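PDB 1H9M: molybdenum-binding-protein from Azotobacter vinelandii, which binds molybdate ions in the cytoplasm, probably to store and buffer molybdenum for the cell, through paired TOBE domains of the OB type. Local coordinates for residues V41-L44 with E45-R48. Residues are numbered along the deposited sequence; the frame is centred on the assembly and turned at random.
Sequences VVTL and ESAR. With MOO (molybdate ion), chain F.
Leu44 lies over one face of the Arg48 guanidinium, its CG 3.9 Å above the centre of that plane, while its CD1 runs beside the CG and CD of the arginine. One residue back, strand 37-43 ends and helix 44-49 begins, with Thr43 as the N-cap. The threonine OG1 sits between its own N and carbonyl carbon (chi1 58°), a position from which it accepts the capping bond from Ser46 N at 3.2 Å. The first helical turn closes with Ala47 N donating to Thr43 O at 3.0 Å and Arg48 N to Leu44 O at 2.9 Å.

Molybdate O4 takes two bonds from Thr43, from the backbone N at 2.8 Å and from OG1 at 2.7 Å. Ser46 OG lies 2.9 Å from the same O4, but it is also hydrogen-bonded to Ser79 O of the second subunit, so its bond to the anion is not settled. Arg81 and Lys135 of that subunit help complete this interface site. Replacing Thr43 by an alanine removes OG1, which would probably leave Ser46 N without its cap, O4 with one donor fewer and Arg81 NH1 of the second subunit without this partner. One hydroxyl serves both cap and ligand, which probably ties the helix start to the anion site.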
loop_
_atom_site.group_PDB
_atom_site.type_symbol
_atom_site.label_atom_id
_atom_site.label_comp_id
_atom_site.label_asym_id
_atom_site.label_seq_id
_atom_site.Cartn_x
_atom_site.Cartn_y
_atom_site.Cartn_z
ATOM N N VAL A 41 -6.415 7.206 7.397
ATOM C CA VAL A 41 -7.311 7.813 6.421
ATOM C C VAL A 41 -7.978 6.482 5.716
ATOM O O VAL A 41 -7.692 6.024 5.247
ATOM C CB VAL A 41 -6.542 8.542 5.315
ATOM C CG1 VAL A 41 -7.515 9.181 4.310
ATOM C CG2 VAL A 41 -5.846 9.780 5.958
ATOM N N VAL A 42 -9.462 6.917 5.935
ATOM C CA VAL A 42 -10.377 5.889 5.342
ATOM C C VAL A 42 -11.432 6.678 4.514
ATOM O O VAL A 42 -11.496 7.901 4.656
ATOM C CB VAL A 42 -11.172 5.134 6.452
ATOM C CG1 VAL A 42 -10.145 4.232 7.118
ATOM C CG2 VAL A 42 -11.920 5.991 7.473
ATOM N N THR A 43 -12.219 6.013 3.672
ATOM C CA THR A 43 -13.258 6.799 2.952
ATOM C C THR A 43 -14.282 7.338 3.949
ATOM O O THR A 43 -14.531 6.751 4.990
ATOM C CB THR A 43 -13.989 5.982 1.932
ATOM O OG1 THR A 43 -14.648 4.788 2.520
ATOM C CG2 THR A 43 -12.995 5.460 0.876
ATOM N N LEU A 44 -14.833 8.502 3.590
ATOM C CA LEU A 44 -15.891 9.067 4.447
ATOM C C LEU A 44 -17.094 8.153 4.576
ATOM O O LEU A 44 -17.699 8.016 5.643
ATOM C CB LEU A 44 -16.338 10.400 3.820
ATOM C CG LEU A 44 -17.413 11.174 4.602
ATOM C CD1 LEU A 44 -17.029 11.410 6.033
ATOM C CD2 LEU A 44 -17.662 12.519 3.881
ATOM N N GLU A 45 -17.430 7.453 3.517
ATOM C CA GLU A 45 -18.506 6.451 3.556
ATOM C C GLU A 45 -18.223 5.375 4.593
ATOM O O GLU A 45 -19.071 5.050 5.452
ATOM C CB GLU A 45 -18.698 5.930 2.132
ATOM C CG GLU A 45 -19.613 4.718 2.038
ATOM C CD GLU A 45 -21.049 5.018 2.421
ATOM O OE1 GLU A 45 -21.362 6.201 2.646
ATOM O OE2 GLU A 45 -21.871 4.076 2.502
ATOM N N SER A 46 -16.937 4.930 4.724
ATOM C CA SER A 46 -16.648 3.993 5.830
ATOM C C SER A 46 -16.735 4.636 7.175
ATOM O O SER A 46 -17.156 4.016 8.174
ATOM C CB SER A 46 -15.214 3.406 5.628
ATOM O OG SER A 46 -15.305 2.450 4.592
ATOM N N ALA A 47 -16.173 5.858 7.358
ATOM C CA ALA A 47 -16.227 6.517 8.663
ATOM C C ALA A 47 -17.712 6.622 9.094
ATOM O O ALA A 47 -17.939 6.319 10.253
ATOM C CB ALA A 47 -15.635 7.912 8.531
ATOM N N ARG A 48 -18.588 6.940 8.186
ATOM C CA ARG A 48 -20.013 7.063 8.551
ATOM C C ARG A 48 -20.676 5.722 8.753
ATOM O O ARG A 48 -21.454 5.558 9.701
ATOM C CB ARG A 48 -20.678 7.916 7.449
ATOM C CG ARG A 48 -20.003 9.279 7.637
ATOM C CD ARG A 48 -20.786 10.524 7.329
ATOM N NE ARG A 48 -21.222 10.510 5.948
ATOM C CZ ARG A 48 -21.317 11.527 5.115
ATOM N NH1 ARG A 48 -21.007 12.776 5.457
ATOM N NH2 ARG A 48 -21.747 11.278 3.878
HETATM MO MO MOO F . -11.202 2.279 3.227
HETATM O O1 MOO F . -11.411 1.111 1.951
HETATM O O2 MOO F . -10.400 1.673 4.701
HETATM O O3 MOO F . -10.028 3.518 2.643
HETATM O O4 MOO F . -12.659 3.256 3.582
#